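PDB 3KJK: NMB1025 protein from Neisseria meningitidis serogroup B, which belongs to the YjgF (RutC) family, whose members form trimers with ligand-binding clefts between subunits, and may act on small reactive metabolites such as imines or enamines. Local coordinates for the interface of chains A and B. Coordinates in Å, arbitrary orientation; residue numbers count along the deposited sequence, not the author numbering. Chains: chain A/B, NMB1025 protein.

Contact 1: the interface of chains A and B. Residues chain A 13, 16, 20-21, 24; chain B 97-98.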
ATOM      1  N   TYR A  13       2.900  12.876 -14.815  1.00 15.25           N
ATOM      2  CA  TYR A  13       3.118  11.477 -15.183  1.00 13.36           C
ATOM      3  C   TYR A  13       4.527  11.260 -15.739  1.00 14.69           C
ATOM      4  O   TYR A  13       4.993  12.027 -16.581  1.00 17.99           O
ATOM      5  CB  TYR A  13       2.063  11.026 -16.199  1.00 10.20           C
ATOM      6  CG  TYR A  13       0.637  11.119 -15.696  1.00 11.85           C
ATOM      7  CD1 TYR A  13       0.043  10.050 -15.020  1.00  9.78           C
ATOM      8  CD2 TYR A  13      -0.124  12.270 -15.909  1.00 11.66           C
ATOM      9  CE1 TYR A  13      -1.274  10.130 -14.559  1.00  9.32           C
ATOM     10  CE2 TYR A  13      -1.440  12.360 -15.451  1.00 13.82           C
ATOM     11  CZ  TYR A  13      -2.009  11.287 -14.777  1.00 12.79           C
ATOM     12  OH  TYR A  13      -3.309  11.378 -14.329  1.00 10.48           O
ATOM     13  N   THR A  16       5.132   6.962 -18.792  1.00 10.12           N
ATOM     14  CA  THR A  16       3.785   6.494 -19.100  1.00 10.53           C
ATOM     15  C   THR A  16       3.777   5.458 -20.215  1.00 11.15           C
ATOM     16  O   THR A  16       4.390   5.644 -21.261  1.00 13.00           O
ATOM     17  CB  THR A  16       2.857   7.670 -19.469  1.00 10.80           C
ATOM     18  OG1 THR A  16       2.762   8.553 -18.348  1.00 13.36           O
ATOM     19  CG2 THR A  16       1.443   7.181 -19.832  1.00  9.66           C
ATOM     20  N   TYR A  20       0.474   1.503 -17.292  1.00 11.16           N
ATOM     21  CA  TYR A  20       0.840   2.160 -16.039  1.00 10.51           C
ATOM     22  C   TYR A  20       1.863   3.263 -16.275  1.00 10.34           C
ATOM     23  O   TYR A  20       2.461   3.348 -17.351  1.00 10.82           O
ATOM     24  CB  TYR A  20       1.436   1.134 -15.077  1.00 10.57           C
ATOM     25  CG  TYR A  20       2.749   0.566 -15.552  1.00 12.44           C
ATOM     26  CD1 TYR A  20       3.953   1.194 -15.237  1.00 16.09           C
ATOM     27  CD2 TYR A  20       2.793  -0.597 -16.323  1.00 14.16           C
ATOM     28  CE1 TYR A  20       5.173   0.682 -15.679  1.00 20.66           C
ATOM     29  CE2 TYR A  20       4.007  -1.118 -16.770  1.00 19.50           C
ATOM     30  CZ  TYR A  20       5.192  -0.472 -16.446  1.00 25.64           C
ATOM     31  OH  TYR A  20       6.402  -0.973 -16.877  1.00 31.45           O
ATOM     32  N   SER A  21       2.076   4.095 -15.261  1.00  7.47           N
ATOM     33  CA  SER A  21       3.193   5.042 -15.274  1.00  8.58           C
ATOM     34  C   SER A  21       4.220   4.655 -14.211  1.00  8.98           C
ATOM     35  O   SER A  21       3.850   4.247 -13.107  1.00  8.55           O
ATOM     36  CB  SER A  21       2.702   6.477 -15.063  1.00  5.64           C
ATOM     37  OG  SER A  21       1.919   6.905 -16.160  1.00  5.35           O
ATOM     38  N   VAL A  24       4.049   8.735 -10.701  1.00  6.47           N
ATOM     39  CA  VAL A  24       3.134   9.863 -10.819  1.00  6.41           C
ATOM     40  C   VAL A  24       3.284  10.767  -9.604  1.00  9.53           C
ATOM     41  O   VAL A  24       3.553  10.296  -8.500  1.00 12.35           O
ATOM     42  CB  VAL A  24       1.650   9.456 -11.100  1.00  3.63           C
ATOM     43  CG1 VAL A  24       1.556   8.102 -11.798  1.00  6.03           C
ATOM     44  CG2 VAL A  24       0.816   9.485  -9.861  1.00  6.88           C
TER
ATOM     45  N   THR B  97      -2.243   7.058 -17.121  1.00  9.42           N
ATOM     46  CA  THR B  97      -2.218   5.787 -16.410  1.00  9.60           C
ATOM     47  C   THR B  97      -1.506   5.946 -15.059  1.00  9.49           C
ATOM     48  O   THR B  97      -0.549   6.708 -14.961  1.00  8.64           O
ATOM     49  CB  THR B  97      -1.553   4.697 -17.267  1.00  9.29           C
ATOM     50  OG1 THR B  97      -0.230   5.111 -17.629  1.00 11.34           O
ATOM     51  CG2 THR B  97      -2.357   4.462 -18.539  1.00  7.72           C
ATOM     52  N   PRO B  98      -1.986   5.243 -14.009  1.00  7.92           N
ATOM     53  CA  PRO B  98      -1.432   5.472 -12.669  1.00  6.72           C
ATOM     54  C   PRO B  98      -0.198   4.631 -12.398  1.00  7.49           C
ATOM     55  O   PRO B  98       0.153   3.779 -13.214  1.00  9.15           O
ATOM     56  CB  PRO B  98      -2.560   5.013 -11.752  1.00  7.45           C
ATOM     57  CG  PRO B  98      -3.221   3.890 -12.516  1.00  7.30           C
ATOM     58  CD  PRO B  98      -3.086   4.255 -13.993  1.00  5.35           C
TER
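The hydroxyl oxygen OG of A:Ser21 is gripped from both chains. It donates to the carbonyl O of B:Thr97 at 2.8 Å, lies 3.2 Å from the hydroxyl OG1 of B:Thr97, and meets OG1 of A:Thr16 in its own chain at 2.9 Å. With its hydrogen spent on the carbonyl, the threonine hydroxyls could donate to OG, and such a network would restrict the serine hydroxyl. The serine approaches from above the carbonyl plane of B:Thr97, tilted 37° out of it. Rotation of the B:Thr97 side chain to chi1 57° sets OG1 between its backbone N and carbonyl carbon, on the side of the serine. The two main chains run close here, with CA of A:Tyr20 3.7 Å from CB of B:Thr97. The backbone N of A:Ser21 also donates to O of B:Pro98 (2.8 Å), nearly straight at the hydrogen (169°), from well above the carbonyl plane. Backbone and side chain of one serine thus read two successive carbonyls. The CD1–CE1 side of the A:Tyr13 ring borders the B:Thr97 carbonyl, with CD1 3.4 Å from O. In the fold, A:Ser21 is a one-residue strand element just before strand 23-26, and B:Thr97 and B:Pro98 lead into strand 99-104, so the partner's strand is held at its start.

Contact 2: the interface of chains A and B. Residues chain A 11, 24, 31; chain B 69-70, 97-99.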
ATOM      1  N   ILE A  11      -1.461  16.749 -11.654  1.00 32.12           N
ATOM      2  CA  ILE A  11      -0.765  15.468 -11.706  1.00 24.53           C
ATOM      3  C   ILE A  11       0.324  15.457 -12.775  1.00 21.96           C
ATOM      4  O   ILE A  11       0.100  15.889 -13.908  1.00 20.26           O
ATOM      5  CB  ILE A  11      -1.739  14.282 -11.925  1.00 22.11           C
ATOM      6  CG1 ILE A  11      -2.939  14.390 -10.978  1.00 23.62           C
ATOM      7  CG2 ILE A  11      -1.012  12.943 -11.739  1.00 16.34           C
ATOM      8  CD1 ILE A  11      -4.054  13.415 -11.277  1.00 28.82           C
ATOM      9  N   VAL A  24       4.049   8.735 -10.701  1.00  6.47           N
ATOM     10  CA  VAL A  24       3.134   9.863 -10.819  1.00  6.41           C
ATOM     11  C   VAL A  24       3.284  10.767  -9.604  1.00  9.53           C
ATOM     12  O   VAL A  24       3.553  10.296  -8.500  1.00 12.35           O
ATOM     13  CB  VAL A  24       1.650   9.456 -11.100  1.00  3.63           C
ATOM     14  CG1 VAL A  24       1.556   8.102 -11.798  1.00  6.03           C
ATOM     15  CG2 VAL A  24       0.816   9.485  -9.861  1.00  6.88           C
ATOM     16  N   PHE A  31       4.332   8.771  -6.257  1.00  6.55           N
ATOM     17  CA  PHE A  31       3.999   7.351  -6.198  1.00  4.84           C
ATOM     18  C   PHE A  31       4.697   6.601  -7.317  1.00  6.59           C
ATOM     19  O   PHE A  31       4.484   6.909  -8.491  1.00  6.52           O
ATOM     20  CB  PHE A  31       2.487   7.146  -6.312  1.00  3.35           C
ATOM     21  CG  PHE A  31       1.722   7.662  -5.133  1.00  6.45           C
ATOM     22  CD1 PHE A  31       1.292   6.791  -4.132  1.00 10.32           C
ATOM     23  CD2 PHE A  31       1.456   9.022  -5.003  1.00  8.45           C
ATOM     24  CE1 PHE A  31       0.588   7.267  -3.028  1.00 11.30           C
ATOM     25  CE2 PHE A  31       0.765   9.506  -3.909  1.00 12.74           C
ATOM     26  CZ  PHE A  31       0.326   8.626  -2.916  1.00 11.78           C
TER
ATOM     27  N   LEU B  69      -3.732   8.068  -8.790  1.00  8.07           N
ATOM     28  CA  LEU B  69      -2.301   8.170  -8.560  1.00  8.12           C
ATOM     29  C   LEU B  69      -1.674   6.792  -8.512  1.00  8.06           C
ATOM     30  O   LEU B  69      -0.613   6.560  -9.092  1.00  8.29           O
ATOM     31  CB  LEU B  69      -2.022   8.889  -7.230  1.00  9.04           C
ATOM     32  CG  LEU B  69      -2.573  10.311  -7.036  1.00 11.28           C
ATOM     33  CD1 LEU B  69      -2.276  10.809  -5.645  1.00  7.86           C
ATOM     34  CD2 LEU B  69      -1.979  11.248  -8.052  1.00  7.34           C
ATOM     35  N   ASP B  70      -2.356   5.881  -7.827  1.00  7.48           N
ATOM     36  CA  ASP B  70      -1.772   4.626  -7.403  1.00  8.77           C
ATOM     37  C   ASP B  70      -2.821   3.518  -7.370  1.00  7.72           C
ATOM     38  O   ASP B  70      -3.962   3.743  -6.953  1.00 10.82           O
ATOM     39  CB  ASP B  70      -1.192   4.813  -6.004  1.00 11.75           C
ATOM     40  CG  ASP B  70      -0.265   3.698  -5.603  1.00 21.47           C
ATOM     41  OD1 ASP B  70       0.757   3.502  -6.295  1.00 30.53           O
ATOM     42  OD2 ASP B  70      -0.547   3.025  -4.585  1.00 29.20           O
ATOM     43  N   THR B  97      -2.243   7.058 -17.121  1.00  9.42           N
ATOM     44  CA  THR B  97      -2.218   5.787 -16.410  1.00  9.60           C
ATOM     45  C   THR B  97      -1.506   5.946 -15.059  1.00  9.49           C
ATOM     46  O   THR B  97      -0.549   6.708 -14.961  1.00  8.64           O
ATOM     47  CB  THR B  97      -1.553   4.697 -17.267  1.00  9.29           C
ATOM     48  OG1 THR B  97      -0.230   5.111 -17.629  1.00 11.34           O
ATOM     49  CG2 THR B  97      -2.357   4.462 -18.539  1.00  7.72           C
ATOM     50  N   PRO B  98      -1.986   5.243 -14.009  1.00  7.92           N
ATOM     51  CA  PRO B  98      -1.432   5.472 -12.669  1.00  6.72           C
ATOM     52  C   PRO B  98      -0.198   4.631 -12.398  1.00  7.49           C
ATOM     53  O   PRO B  98       0.153   3.779 -13.214  1.00  9.15           O
ATOM     54  CB  PRO B  98      -2.560   5.013 -11.752  1.00  7.45           C
ATOM     55  CG  PRO B  98      -3.221   3.890 -12.516  1.00  7.30           C
ATOM     56  CD  PRO B  98      -3.086   4.255 -13.993  1.00  5.35           C
ATOM     57  N   ALA B  99       0.453   4.873 -11.263  1.00  4.91           N
ATOM     58  CA  ALA B  99       1.453   3.945 -10.760  1.00  5.05           C
ATOM     59  C   ALA B  99       0.731   2.650 -10.409  1.00  5.96           C
ATOM     60  O   ALA B  99      -0.431   2.671  -9.990  1.00  7.00           O
ATOM     61  CB  ALA B  99       2.146   4.515  -9.549  1.00  3.81           C
TER
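One face of the A:Phe31 ring rests on two consecutive residues of chain B, which come in over opposite sides of its rim. Methyl CD1 of B:Leu69 lies 3.7 Å from ring atom CE2, and CB of B:Asp70 lies 3.7 Å from CD1 of A:Phe31. The carboxylate of B:Asp70 does not stack squarely on the ring; its plane is turned 36° from the aromatic one. Neighbours on an extended strand would normally point to opposite sides, but the backbone of B:Leu69 bends away from the extended form (psi -43°), and both side chains reach the same ring. The other branch of B:Leu69, CD2, turns towards A:Val24 and packs 3.8 Å from its CG2, with CG2 of A:Ile11 farther off at 4.2 Å. The leucine fork is therefore shared between aromatic and aliphatic neighbours. A:Val24 also wedges against main chain: CG2 sits 3.3 Å from O of B:Leu69, and CG1 is 3.5 Å from N of B:Ala99. The methyl CB of B:Ala99 faces O of A:Phe31 at 3.5 Å. This largely apolar patch joins the sheet surface made by chain A strands 11-14, 23-26 and 29-32 to the beginnings of chain B strands 68-75 and 99-104.

Contact 3: the interface of chains A and B. Residues chain A 31-32, 34, 117; chain B 70, 72, 99, 101.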
ATOM      1  N   PHE A  31       4.332   8.771  -6.257  1.00  6.55           N
ATOM      2  CA  PHE A  31       3.999   7.351  -6.198  1.00  4.84           C
ATOM      3  C   PHE A  31       4.697   6.601  -7.317  1.00  6.59           C
ATOM      4  O   PHE A  31       4.484   6.909  -8.491  1.00  6.52           O
ATOM      5  CB  PHE A  31       2.487   7.146  -6.312  1.00  3.35           C
ATOM      6  CG  PHE A  31       1.722   7.662  -5.133  1.00  6.45           C
ATOM      7  CD1 PHE A  31       1.292   6.791  -4.132  1.00 10.32           C
ATOM      8  CD2 PHE A  31       1.456   9.022  -5.003  1.00  8.45           C
ATOM      9  CE1 PHE A  31       0.588   7.267  -3.028  1.00 11.30           C
ATOM     10  CE2 PHE A  31       0.765   9.506  -3.909  1.00 12.74           C
ATOM     11  CZ  PHE A  31       0.326   8.626  -2.916  1.00 11.78           C
ATOM     12  N   LEU A  32       5.524   5.616  -6.957  1.00  4.15           N
ATOM     13  CA  LEU A  32       6.175   4.788  -7.956  1.00  5.01           C
ATOM     14  C   LEU A  32       5.411   3.495  -8.147  1.00  6.21           C
ATOM     15  O   LEU A  32       4.880   2.926  -7.189  1.00  6.66           O
ATOM     16  CB  LEU A  32       7.618   4.442  -7.569  1.00  4.80           C
ATOM     17  CG  LEU A  32       8.693   5.477  -7.246  1.00  6.87           C
ATOM     18  CD1 LEU A  32      10.037   4.750  -7.234  1.00  3.40           C
ATOM     19  CD2 LEU A  32       8.716   6.637  -8.233  1.00  6.43           C
ATOM     20  N   GLY A  34       5.340  -0.490  -8.613  1.00  7.51           N
ATOM     21  CA  GLY A  34       6.195  -1.553  -8.106  1.00  8.53           C
ATOM     22  C   GLY A  34       7.373  -1.711  -9.048  1.00  9.19           C
ATOM     23  O   GLY A  34       7.201  -1.788 -10.263  1.00 10.17           O
ATOM     24  N   LYS A 117       7.728  -1.233  -3.562  1.00  5.61           N
ATOM     25  CA  LYS A 117       6.792  -0.171  -3.906  1.00  5.34           C
ATOM     26  C   LYS A 117       7.020   1.073  -3.046  1.00  7.73           C
ATOM     27  O   LYS A 117       6.873   1.028  -1.822  1.00  9.79           O
ATOM     28  CB  LYS A 117       5.353  -0.655  -3.737  1.00  7.16           C
ATOM     29  CG  LYS A 117       4.309   0.411  -4.031  1.00 11.39           C
ATOM     30  CD  LYS A 117       2.922  -0.006  -3.576  1.00 31.16           C
ATOM     31  CE  LYS A 117       2.060   1.213  -3.252  1.00 47.75           C
ATOM     32  NZ  LYS A 117       2.137   2.262  -4.307  1.00 55.66           N
TER
ATOM     33  N   ASP B  70      -2.356   5.881  -7.827  1.00  7.48           N
ATOM     34  CA  ASP B  70      -1.772   4.626  -7.403  1.00  8.77           C
ATOM     35  C   ASP B  70      -2.821   3.518  -7.370  1.00  7.72           C
ATOM     36  O   ASP B  70      -3.962   3.743  -6.953  1.00 10.82           O
ATOM     37  CB  ASP B  70      -1.192   4.813  -6.004  1.00 11.75           C
ATOM     38  CG  ASP B  70      -0.265   3.698  -5.603  1.00 21.47           C
ATOM     39  OD1 ASP B  70       0.757   3.502  -6.295  1.00 30.53           O
ATOM     40  OD2 ASP B  70      -0.547   3.025  -4.585  1.00 29.20           O
ATOM     41  N   VAL B  72      -2.847  -0.743  -6.282  1.00  4.76           N
ATOM     42  CA  VAL B  72      -2.286  -2.044  -5.944  1.00  4.65           C
ATOM     43  C   VAL B  72      -3.330  -3.113  -6.269  1.00  5.69           C
ATOM     44  O   VAL B  72      -4.467  -3.057  -5.798  1.00  6.71           O
ATOM     45  CB  VAL B  72      -1.830  -2.153  -4.465  1.00  5.71           C
ATOM     46  CG1 VAL B  72      -1.204  -3.517  -4.208  1.00  3.56           C
ATOM     47  CG2 VAL B  72      -0.832  -1.064  -4.134  1.00  3.44           C
ATOM     48  N   ALA B  99       0.453   4.873 -11.263  1.00  4.91           N
ATOM     49  CA  ALA B  99       1.453   3.945 -10.760  1.00  5.05           C
ATOM     50  C   ALA B  99       0.731   2.650 -10.409  1.00  5.96           C
ATOM     51  O   ALA B  99      -0.431   2.671  -9.990  1.00  7.00           O
ATOM     52  CB  ALA B  99       2.146   4.515  -9.549  1.00  3.81           C
ATOM     53  N   ALA B 101       1.094  -1.695  -9.010  1.00  5.19           N
ATOM     54  CA  ALA B 101       1.782  -2.893  -8.569  1.00  5.87           C
ATOM     55  C   ALA B 101       0.761  -4.021  -8.507  1.00  8.36           C
ATOM     56  O   ALA B 101      -0.388  -3.804  -8.103  1.00  9.99           O
ATOM     57  CB  ALA B 101       2.436  -2.665  -7.216  1.00  4.99           C
TER
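A:Lys117 reaches across to B:Asp70 along an almost fully extended chain, with CG opposite the backbone N (chi1 178°), that bends only at its last torsion (chi4 47°), turning the ammonium nitrogen NZ onto the carboxylate. B:Asp70 answers from the opposite direction, its CG likewise swung far from its own backbone N. NZ bonds to both carboxylate oxygens, at 2.7 Å to OD1 and 2.8 Å to OD2. It meets each on its syn side, 22° out of the carboxylate plane, a forked salt bridge in which the positive charge straddles the mouth of the carboxylate. Both side chains are poorly ordered, so the detailed geometry deserves caution. The aliphatic part of the lysine runs obliquely over B:Val72, whose CG2 lies 3.8 Å from CE and 3.9 Å from CD. Beside the pair, small residues let the main chains draw near: CB of B:Ala101 is 4.0 Å from CA of A:Gly34, and CB of B:Ala99 lies 3.7 Å from the carbonyl carbon C of A:Leu32. The site links strand 114-121 of chain A to strand 68-75 of chain B by charge as well as by packing, and may contribute to holding the subunits of the trimer together.

The three contacts form one continuous strip along the A–B interface. Centres of their C-alpha atoms are about 5 Å apart for contacts 1 and 2, 7 Å for contacts 2 and 3, and 9 Å for contacts 1 and 3. Contact 2 is the bridge: it shares A:Val24, B:Thr97 and B:Pro98 with contact 1, and A:Phe31, B:Asp70 and B:Ala99 with contact 3. The strip thus passes from hydroxyl and main-chain bonds through a largely apolar middle to a poorly ordered salt bridge. Repeated between the three copies of the deposited assembly, it would help close the trimer typical of this family.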